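Local coordinates for N-hydroxyarylamine O-acetyltransferase (Bacillus cereus, PDB 4DMO), which acts as an arylamine N-acetyltransferase with an unusual Cys-His-Glu catalytic triad and probably also O-acetylates N-hydroxyarylamines, at residues T95-N98 / I103-V106; V126-Y131 / L184-Y189; Q9-L14 / Y79-D84. All coordinates share one frame; numbering follows the deposited sequence.

Contact 1: residues T95-N98 / I103-V106; sequences TVYN and IWAV. With KH2 (3-(1-methylpiperidinium-1-yl)propane-1-sulfonate), chain C.
Tyr97 and Trp104 meet as a T-shaped pair, the edge of the tyrosine ring directed at the face of the indole: centroids lie 5.0 Å apart with the planes at 82°. Tyr97 CD1 makes the touch, 3.7 Å from Trp104 CE3. With CG beside its own backbone N (chi1 -64°), the indole leans along the neighbouring strand, and its six-membered ring brings CE3 edge-on to Val96 O, 3.5 Å away.

Backbone bonds hold the register. Ala105 N donates to Val96 O at 2.9 Å, and Asn98 N reaches Ile103 O at 2.8 Å. The return bond from Ile103 N to Asn98 O is longer, 3.3 Å, its donor lying above the carbonyl plane. The two strands thus form a beta hairpin closed by a four-residue loop: Asn98 and Ile103 are the hydrogen-bonded pair, Tyr97 and Trp104 the non-hydrogen-bonded one. Beyond the paired residues a water links the strands, accepting a hydrogen bond from Val96 N and donating one to Val106 O.

The ligand sits on the aromatic face. Tyr97 is sandwiched, Ile103 O over one ring face and C7, in the propyl linker of the bound piperidinium-sulfonate KH2, over the rim of the other; Tyr97 CE2 comes 3.3 Å from KH2 C1. The indole offers CZ2 to KH2 C12 at 3.6 Å, and Lys160 adds a cation-pi contact to it.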
loop_
_atom_site.group_PDB
_atom_site.type_symbol
_atom_site.label_atom_id
_atom_site.label_comp_id
_atom_site.label_asym_id
_atom_site.label_seq_id
_atom_site.Cartn_x
_atom_site.Cartn_y
_atom_site.Cartn_z
ATOM N N THR A 95 -6.306 -6.030 10.368
ATOM C CA THR A 95 -7.557 -6.147 9.691
ATOM C C THR A 95 -8.099 -4.758 9.429
ATOM O O THR A 95 -8.149 -3.926 10.335
ATOM C CB THR A 95 -8.577 -6.928 10.549
ATOM O OG1 THR A 95 -8.062 -8.226 10.881
ATOM C CG2 THR A 95 -9.907 -7.067 9.802
ATOM N N VAL A 96 -8.530 -4.514 8.194
ATOM C CA VAL A 96 -9.103 -3.226 7.799
ATOM C C VAL A 96 -10.537 -3.099 8.318
ATOM O O VAL A 96 -11.249 -4.099 8.497
ATOM C CB VAL A 96 -9.111 -3.044 6.251
ATOM C CG1 VAL A 96 -9.783 -1.699 5.840
ATOM C CG2 VAL A 96 -7.702 -3.121 5.701
ATOM N N TYR A 97 -10.934 -1.857 8.581
ATOM C CA TYR A 97 -12.284 -1.555 9.018
ATOM C C TYR A 97 -13.020 -0.841 7.913
ATOM O O TYR A 97 -12.465 -0.000 7.212
ATOM C CB TYR A 97 -12.273 -0.668 10.248
ATOM C CG TYR A 97 -13.632 -0.483 10.899
ATOM C CD1 TYR A 97 -14.177 -1.499 11.684
ATOM C CD2 TYR A 97 -14.349 0.719 10.772
ATOM C CE1 TYR A 97 -15.387 -1.352 12.304
ATOM C CE2 TYR A 97 -15.584 0.878 11.400
ATOM C CZ TYR A 97 -16.097 -0.169 12.164
ATOM O OH TYR A 97 -17.312 -0.065 12.812
ATOM N N ASN A 98 -14.277 -1.200 7.751
ATOM C CA ASN A 98 -15.081 -0.586 6.742
ATOM C C ASN A 98 -15.972 0.414 7.418
ATOM O O ASN A 98 -17.088 0.092 7.794
ATOM C CB ASN A 98 -15.890 -1.645 6.023
ATOM C CG ASN A 98 -16.415 -1.160 4.699
ATOM O OD1 ASN A 98 -17.369 -0.388 4.645
ATOM N ND2 ASN A 98 -15.775 -1.588 3.617
ATOM N N ILE A 103 -18.342 -2.124 9.870
ATOM C CA ILE A 103 -18.027 -3.526 10.111
ATOM C C ILE A 103 -16.610 -3.770 9.653
ATOM O O ILE A 103 -16.068 -2.981 8.884
ATOM C CB ILE A 103 -18.920 -4.480 9.287
ATOM C CG1 ILE A 103 -18.927 -4.054 7.821
ATOM C CG2 ILE A 103 -20.341 -4.531 9.830
ATOM C CD1 ILE A 103 -19.374 -5.124 6.913
ATOM N N TRP A 104 -16.037 -4.892 10.083
ATOM C CA TRP A 104 -14.686 -5.250 9.708
ATOM C C TRP A 104 -14.648 -5.827 8.328
ATOM O O TRP A 104 -15.627 -6.374 7.862
ATOM C CB TRP A 104 -14.099 -6.272 10.678
ATOM C CG TRP A 104 -13.944 -5.759 12.059
ATOM C CD1 TRP A 104 -14.767 -6.015 13.119
ATOM C CD2 TRP A 104 -12.896 -4.908 12.540
ATOM N NE1 TRP A 104 -14.289 -5.377 14.240
ATOM C CE2 TRP A 104 -13.155 -4.680 13.921
ATOM C CE3 TRP A 104 -11.768 -4.307 11.966
ATOM C CZ2 TRP A 104 -12.332 -3.888 14.709
ATOM C CZ3 TRP A 104 -10.946 -3.526 12.755
ATOM C CH2 TRP A 104 -11.244 -3.314 14.115
ATOM N N ALA A 105 -13.525 -5.623 7.656
ATOM C CA ALA A 105 -13.215 -6.349 6.436
ATOM C C ALA A 105 -12.759 -7.733 6.847
ATOM O O ALA A 105 -12.724 -8.057 8.040
ATOM C CB ALA A 105 -12.116 -5.643 5.655
ATOM N N VAL A 106 -12.387 -8.541 5.868
ATOM C CA VAL A 106 -11.950 -9.893 6.138
ATOM C C VAL A 106 -10.817 -9.890 7.138
ATOM O O VAL A 106 -9.914 -9.036 7.088
ATOM C CB VAL A 106 -11.512 -10.648 4.856
ATOM C CG1 VAL A 106 -12.712 -10.961 4.045
ATOM C CG2 VAL A 106 -10.500 -9.849 4.049
HETATM S S KH2 C . -15.153 4.932 13.584
HETATM C C1 KH2 C . -15.547 3.224 13.759
HETATM O O1 KH2 C . -15.209 5.383 12.214
HETATM N N2 KH2 C . -14.745 0.559 16.345
HETATM O O2 KH2 C . -13.849 5.283 14.100
HETATM C C4 KH2 C . -15.535 2.597 15.107
HETATM O O4 KH2 C . -16.037 5.806 14.328
HETATM C C7 KH2 C . -14.664 1.407 15.215
HETATM C C11 KH2 C . -14.246 1.226 17.496
HETATM C C12 KH2 C . -13.990 -1.682 17.053
HETATM C C13 KH2 C . -16.296 -1.266 16.716
HETATM C C14 KH2 C . -15.308 -1.697 17.744
HETATM C C15 KH2 C . -16.102 0.203 16.573
HETATM C C16 KH2 C . -13.961 -0.601 16.036
HETATM O O HOH W 1 -8.498 -6.763 6.263
#

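Contact 2: residues V126-Y131 / L184-Y189; sequences VGFGSY and LGYAFY. With KH2 (3-(1-methylpiperidinium-1-yl)propane-1-sulfonate), chain C.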
loop_
_atom_site.group_PDB
_atom_site.type_symbol
_atom_site.label_atom_id
_atom_site.label_comp_id
_atom_site.label_asym_id
_atom_site.label_seq_id
_atom_site.Cartn_x
_atom_site.Cartn_y
_atom_site.Cartn_z
ATOM N N VAL A 126 2.497 1.999 2.870
ATOM C CA VAL A 126 2.508 2.339 1.451
ATOM C C VAL A 126 1.485 1.530 0.623
ATOM O O VAL A 126 1.432 1.670 -0.612
ATOM C CB VAL A 126 3.922 2.159 0.866
ATOM C CG1 VAL A 126 4.877 3.054 1.622
ATOM C CG2 VAL A 126 4.353 0.706 0.962
ATOM N N GLY A 127 0.626 0.755 1.303
ATOM C CA GLY A 127 -0.247 -0.175 0.616
ATOM C C GLY A 127 -1.732 -0.103 0.867
ATOM O O GLY A 127 -2.488 -0.947 0.371
ATOM N N PHE A 128 -2.158 0.902 1.604
ATOM C CA PHE A 128 -3.552 1.003 2.050
ATOM C C PHE A 128 -4.362 1.754 1.018
ATOM O O PHE A 128 -4.928 2.812 1.312
ATOM C CB PHE A 128 -3.628 1.768 3.392
ATOM C CG PHE A 128 -4.958 1.675 4.100
ATOM C CD1 PHE A 128 -5.420 2.730 4.861
ATOM C CD2 PHE A 128 -5.729 0.528 4.031
ATOM C CE1 PHE A 128 -6.644 2.653 5.541
ATOM C CE2 PHE A 128 -6.937 0.448 4.700
ATOM C CZ PHE A 128 -7.388 1.518 5.467
ATOM N N GLY A 129 -4.441 1.203 -0.183
ATOM C CA GLY A 129 -5.111 1.883 -1.284
ATOM C C GLY A 129 -4.527 3.266 -1.532
ATOM O O GLY A 129 -3.318 3.435 -1.641
ATOM N N SER A 130 -5.390 4.261 -1.655
ATOM C CA SER A 130 -4.953 5.642 -1.801
ATOM C C SER A 130 -4.905 6.378 -0.445
ATOM O O SER A 130 -4.582 7.560 -0.370
ATOM C CB SER A 130 -5.918 6.365 -2.739
ATOM O OG SER A 130 -7.210 6.408 -2.160
ATOM N N TYR A 131 -5.176 5.670 0.638
ATOM C CA TYR A 131 -5.163 6.274 1.958
ATOM C C TYR A 131 -3.762 6.274 2.542
ATOM O O TYR A 131 -3.488 5.629 3.545
ATOM C CB TYR A 131 -6.148 5.534 2.861
ATOM C CG TYR A 131 -7.575 5.747 2.385
ATOM C CD1 TYR A 131 -8.102 7.008 2.323
ATOM C CD2 TYR A 131 -8.371 4.696 1.985
ATOM C CE1 TYR A 131 -9.393 7.227 1.892
ATOM C CE2 TYR A 131 -9.656 4.902 1.540
ATOM C CZ TYR A 131 -10.161 6.174 1.495
ATOM O OH TYR A 131 -11.452 6.416 1.067
ATOM N N LEU A 184 -11.479 4.862 12.116
ATOM C CA LEU A 184 -10.604 3.721 12.116
ATOM C C LEU A 184 -10.298 3.277 10.692
ATOM O O LEU A 184 -11.223 3.051 9.909
ATOM C CB LEU A 184 -11.265 2.587 12.880
ATOM C CG LEU A 184 -10.477 1.283 12.931
ATOM C CD1 LEU A 184 -9.097 1.519 13.487
ATOM C CD2 LEU A 184 -11.236 0.228 13.765
ATOM N N GLY A 185 -8.998 3.182 10.370
ATOM C CA GLY A 185 -8.537 2.703 9.072
ATOM C C GLY A 185 -8.346 1.212 9.168
ATOM O O GLY A 185 -9.083 0.413 8.590
ATOM N N TYR A 186 -7.360 0.831 9.954
ATOM C CA TYR A 186 -7.275 -0.557 10.342
ATOM C C TYR A 186 -6.707 -0.733 11.745
ATOM O O TYR A 186 -6.059 0.166 12.315
ATOM C CB TYR A 186 -6.461 -1.360 9.334
ATOM C CG TYR A 186 -5.044 -0.870 9.171
ATOM C CD1 TYR A 186 -4.679 -0.056 8.094
ATOM C CD2 TYR A 186 -4.064 -1.245 10.075
ATOM C CE1 TYR A 186 -3.386 0.379 7.951
ATOM C CE2 TYR A 186 -2.764 -0.823 9.929
ATOM C CZ TYR A 186 -2.427 -0.017 8.870
ATOM O OH TYR A 186 -1.127 0.416 8.737
ATOM N N ALA A 187 -7.025 -1.905 12.291
ATOM C CA ALA A 187 -6.474 -2.371 13.532
ATOM C C ALA A 187 -5.380 -3.367 13.201
ATOM O O ALA A 187 -5.491 -4.129 12.226
ATOM C CB ALA A 187 -7.581 -3.040 14.368
ATOM N N PHE A 188 -4.322 -3.373 14.004
ATOM C CA PHE A 188 -3.246 -4.346 13.834
ATOM C C PHE A 188 -2.646 -4.745 15.175
ATOM O O PHE A 188 -2.831 -4.048 16.157
ATOM C CB PHE A 188 -2.137 -3.804 12.937
ATOM C CG PHE A 188 -1.425 -2.587 13.498
ATOM C CD1 PHE A 188 -1.980 -1.325 13.377
ATOM C CD2 PHE A 188 -0.195 -2.710 14.121
ATOM C CE1 PHE A 188 -1.320 -0.205 13.875
ATOM C CE2 PHE A 188 0.455 -1.593 14.632
ATOM C CZ PHE A 188 -0.108 -0.343 14.496
ATOM N N TYR A 189 -1.950 -5.880 15.187
ATOM C CA TYR A 189 -1.170 -6.329 16.324
ATOM C C TYR A 189 0.304 -5.913 16.126
ATOM O O TYR A 189 0.839 -6.033 15.016
ATOM C CB TYR A 189 -1.271 -7.853 16.449
ATOM C CG TYR A 189 -2.647 -8.371 16.752
ATOM C CD1 TYR A 189 -3.149 -8.322 18.054
ATOM C CD2 TYR A 189 -3.466 -8.917 15.739
ATOM C CE1 TYR A 189 -4.441 -8.806 18.359
ATOM C CE2 TYR A 189 -4.776 -9.415 16.036
ATOM C CZ TYR A 189 -5.238 -9.339 17.360
ATOM O OH TYR A 189 -6.492 -9.795 17.707
HETATM S S KH2 C . -15.153 4.932 13.584
HETATM C C1 KH2 C . -15.547 3.224 13.759
HETATM O O1 KH2 C . -15.209 5.383 12.214
HETATM N N2 KH2 C . -14.745 0.559 16.345
HETATM O O2 KH2 C . -13.849 5.283 14.100
HETATM C C4 KH2 C . -15.535 2.597 15.107
HETATM O O4 KH2 C . -16.037 5.806 14.328
HETATM C C7 KH2 C . -14.664 1.407 15.215
HETATM C C11 KH2 C . -14.246 1.226 17.496
HETATM C C12 KH2 C . -13.990 -1.682 17.053
HETATM C C13 KH2 C . -16.296 -1.266 16.716
HETATM C C14 KH2 C . -15.308 -1.697 17.744
HETATM C C15 KH2 C . -16.102 0.203 16.573
HETATM C C16 KH2 C . -13.961 -0.601 16.036
#
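Phe128, centre of an inverse gamma turn and first residue of a type II' turn closed by Tyr131 N to Phe128 O at 2.9 Å, projects its ring from a loop onto strand 183-188 at Gly185 and Tyr186, with no hydrogen bond between the two segments. The Tyr186 edge points into the Phe128 face: the centroids are 5.3 Å apart, the planes meet at 87°, and Tyr186 CD1 stands over the middle of the phenyl ring, 4.1 Å from Phe128 CZ. Tyr186 achieves this with CG in the crowded position between backbone N and carbonyl carbon (chi1 60°). Beside it Gly185, having no side chain, admits the rim of the phenyl ring, so that Phe128 CE1 lies 4.0 Å from Gly185 CA and Phe128 CZ 3.7 Å from Gly185 O. One residue earlier on the strand, Leu184 N donates to KH2 O2 at 3.1 Å, while Leu184 CD2 packs 3.6 Å from KH2 C16. The Tyr186 ring also meets the ring of His110, and Tyr186 OH makes a weak hydrogen bond to Glu125; His110 and Glu125 are probably the histidine and glutamate of the Cys-His-Glu triad. Gly185 and Tyr186 together face Leu165, which makes this point of the strand a classic beta bulge bordering the probable active site.

Contact 3: residues Q9-L14 / Y79-D84; sequences QFFARL and YYFLKD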
loop_
_atom_site.group_PDB
_atom_site.type_symbol
_atom_site.label_atom_id
_atom_site.label_comp_id
_atom_site.label_asym_id
_atom_site.label_seq_id
_atom_site.Cartn_x
_atom_site.Cartn_y
_atom_site.Cartn_z
ATOM N N GLN A 9 16.927 -1.777 -8.352
ATOM C CA GLN A 9 15.676 -1.855 -9.101
ATOM C C GLN A 9 14.601 -0.992 -8.466
ATOM O O GLN A 9 13.742 -0.444 -9.159
ATOM C CB GLN A 9 15.211 -3.290 -9.186
ATOM C CG GLN A 9 16.262 -4.226 -9.739
ATOM C CD GLN A 9 15.878 -4.771 -11.078
ATOM O OE1 GLN A 9 15.295 -4.062 -11.915
ATOM N NE2 GLN A 9 16.191 -6.047 -11.300
ATOM N N PHE A 10 14.655 -0.876 -7.143
ATOM C CA PHE A 10 13.715 -0.066 -6.397
ATOM C C PHE A 10 13.906 1.419 -6.689
ATOM O O PHE A 10 12.951 2.103 -7.010
ATOM C CB PHE A 10 13.845 -0.369 -4.902
ATOM C CG PHE A 10 12.724 0.181 -4.065
ATOM C CD1 PHE A 10 11.618 -0.593 -3.753
ATOM C CD2 PHE A 10 12.787 1.467 -3.570
ATOM C CE1 PHE A 10 10.590 -0.084 -2.976
ATOM C CE2 PHE A 10 11.757 1.979 -2.797
ATOM C CZ PHE A 10 10.651 1.199 -2.517
ATOM N N PHE A 11 15.126 1.933 -6.574
ATOM C CA PHE A 11 15.357 3.336 -6.914
ATOM C C PHE A 11 14.918 3.577 -8.375
ATOM O O PHE A 11 14.271 4.580 -8.699
ATOM C CB PHE A 11 16.834 3.718 -6.752
ATOM C CG PHE A 11 17.326 3.734 -5.316
ATOM C CD1 PHE A 11 18.322 2.865 -4.906
ATOM C CD2 PHE A 11 16.810 4.621 -4.390
ATOM C CE1 PHE A 11 18.795 2.883 -3.592
ATOM C CE2 PHE A 11 17.279 4.634 -3.093
ATOM C CZ PHE A 11 18.268 3.754 -2.696
ATOM N N ALA A 12 15.262 2.641 -9.252
ATOM C CA ALA A 12 14.908 2.756 -10.662
ATOM C C ALA A 12 13.385 2.847 -10.844
ATOM O O ALA A 12 12.875 3.711 -11.570
ATOM C CB ALA A 12 15.483 1.542 -11.451
ATOM N N ARG A 13 12.667 1.942 -10.186
ATOM C CA ARG A 13 11.209 1.933 -10.238
ATOM C C ARG A 13 10.640 3.285 -9.784
ATOM O O ARG A 13 9.730 3.839 -10.419
ATOM C CB ARG A 13 10.660 0.775 -9.395
ATOM C CG ARG A 13 9.156 0.620 -9.472
ATOM C CD ARG A 13 8.705 0.158 -10.868
ATOM N NE ARG A 13 7.331 -0.297 -10.818
ATOM C CZ ARG A 13 6.255 0.431 -11.087
ATOM N NH1 ARG A 13 5.047 -0.124 -10.966
ATOM N NH2 ARG A 13 6.357 1.692 -11.457
ATOM N N LEU A 14 11.193 3.837 -8.711
ATOM C CA LEU A 14 10.666 5.089 -8.159
ATOM C C LEU A 14 11.143 6.328 -8.883
ATOM O O LEU A 14 10.651 7.433 -8.616
ATOM C CB LEU A 14 11.012 5.218 -6.668
ATOM C CG LEU A 14 9.974 4.670 -5.677
ATOM C CD1 LEU A 14 9.571 3.249 -6.040
ATOM C CD2 LEU A 14 10.513 4.721 -4.253
ATOM N N TYR A 79 9.177 -3.077 2.908
ATOM C CA TYR A 79 9.897 -3.825 3.918
ATOM C C TYR A 79 11.272 -4.327 3.415
ATOM O O TYR A 79 12.285 -4.023 4.034
ATOM C CB TYR A 79 9.030 -4.999 4.357
ATOM C CG TYR A 79 9.749 -6.026 5.179
ATOM C CD1 TYR A 79 10.119 -5.747 6.474
ATOM C CD2 TYR A 79 10.032 -7.294 4.664
ATOM C CE1 TYR A 79 10.765 -6.677 7.240
ATOM C CE2 TYR A 79 10.670 -8.237 5.426
ATOM C CZ TYR A 79 11.034 -7.916 6.721
ATOM O OH TYR A 79 11.677 -8.821 7.506
ATOM N N TYR A 80 11.316 -5.085 2.311
ATOM C CA TYR A 80 12.596 -5.604 1.789
ATOM C C TYR A 80 13.563 -4.499 1.416
ATOM O O TYR A 80 14.750 -4.578 1.744
ATOM C CB TYR A 80 12.413 -6.538 0.579
ATOM C CG TYR A 80 11.686 -7.820 0.924
ATOM C CD1 TYR A 80 12.206 -8.725 1.832
ATOM C CD2 TYR A 80 10.450 -8.092 0.369
ATOM C CE1 TYR A 80 11.519 -9.861 2.145
ATOM C CE2 TYR A 80 9.768 -9.206 0.674
ATOM C CZ TYR A 80 10.293 -10.097 1.564
ATOM O OH TYR A 80 9.587 -11.233 1.863
ATOM N N PHE A 81 13.063 -3.450 0.784
ATOM C CA PHE A 81 13.916 -2.326 0.470
ATOM C C PHE A 81 14.508 -1.737 1.739
ATOM O O PHE A 81 15.707 -1.417 1.779
ATOM C CB PHE A 81 13.151 -1.228 -0.222
ATOM C CG PHE A 81 13.941 0.022 -0.380
ATOM C CD1 PHE A 81 14.914 0.116 -1.349
ATOM C CD2 PHE A 81 13.741 1.092 0.462
ATOM C CE1 PHE A 81 15.661 1.274 -1.492
ATOM C CE2 PHE A 81 14.484 2.250 0.324
ATOM C CZ PHE A 81 15.440 2.335 -0.659
ATOM N N LEU A 82 13.666 -1.585 2.763
ATOM C CA LEU A 82 14.090 -0.939 4.020
ATOM C C LEU A 82 15.110 -1.808 4.755
ATOM O O LEU A 82 16.076 -1.297 5.308
ATOM C CB LEU A 82 12.886 -0.634 4.932
ATOM C CG LEU A 82 11.963 0.476 4.414
ATOM C CD1 LEU A 82 10.759 0.677 5.315
ATOM C CD2 LEU A 82 12.712 1.788 4.273
ATOM N N LYS A 83 14.895 -3.119 4.724
ATOM C CA LYS A 83 15.798 -4.094 5.329
ATOM C C LYS A 83 17.194 -4.056 4.696
ATOM O O LYS A 83 18.191 -3.991 5.415
ATOM C CB LYS A 83 15.186 -5.485 5.173
ATOM C CG LYS A 83 15.624 -6.544 6.159
ATOM C CD LYS A 83 14.611 -7.676 6.073
ATOM C CE LYS A 83 15.123 -9.019 6.581
ATOM N NZ LYS A 83 14.537 -10.154 5.751
ATOM N N ASP A 84 17.270 -4.122 3.357
ATOM C CA ASP A 84 18.559 -4.016 2.653
ATOM C C ASP A 84 19.239 -2.674 2.887
ATOM O O ASP A 84 20.460 -2.567 2.807
ATOM C CB ASP A 84 18.404 -4.213 1.156
ATOM C CG ASP A 84 18.117 -5.628 0.794
ATOM O OD1 ASP A 84 18.119 -6.482 1.704
ATOM O OD2 ASP A 84 17.868 -5.883 -0.400
#
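Phe10 and Phe81 each carry CG anti to the backbone N (chi1 171° for Phe81), which carries both rings out between their helices, whereas Phe11 has CG anti to its carbonyl carbon and swings its ring round to the same place. The three phenyl groups close into an aromatic cluster with Phe81 in the middle.

Phe10 and Phe81 form an offset stack. Their planes are inclined by 17°, their centroids stand 4.1 Å apart, and Phe10 CD2 approaches Phe81 CD1 to 3.4 Å. The displacement puts Phe81 CG over the centre of the Phe10 ring, and Phe81 CB follows as a CH-pi donor 3.9 Å from the same centroid. The opposite face of Phe10 is taken by its own helix, one turn on, where Leu14 CD1 lies above the rim.

Helices 5-14 and 71-84 are thereby joined in the helical part of the arylamine N-acetyltransferase fold, where Ile30 of helix 27-37 also packs against Phe10. In this family the nucleophilic cysteine begins a helix, and 71-84 is probably that helix; the residues joined here belong to its other end.

Phe11 is met differently. The edge of Phe81 is turned toward the face of Phe11, with planes at 86° and centroids 5.3 Å apart. The touching atoms are Phe81 CZ, 3.8 Å from Phe11 CZ, and Phe81 CE1, which stands above the Phe11 ring toward its rim. Phe81 thus uses a face for one neighbour and an edge for the other. No hydrogen bond crosses between the segments; polar groups of the same helices are bound to other elements, Arg13 to the carbonyls of Ile62, Thr37 and Arg67, and Asp84 to Lys55 in a salt bridge.

Contacts 1 and 2 both reach one antiparallel sheet and one ligand, contact 2 through 184-189 while 126-131 is loop. Strands 88-98 and 183-188 are neighbours, probably hydrogen-bonded through Thr95 N to Ala187 O at 2.8 Å and Tyr97 N to Gly185 O at 2.9 Å. Contact 1 is only partly buried, at the hairpin end, and mixes backbone bonds, a water and rings; contact 2 is buried and is made by a ring pair and by Phe128 packing on the Gly185 backbone, without hydrogen bonds. Contact 3 is also buried but purely aromatic and between helices, with no ligand; its centre lies about 29 Å from that of contact 1, though helix 71-84 is followed in the chain by strand 88-98.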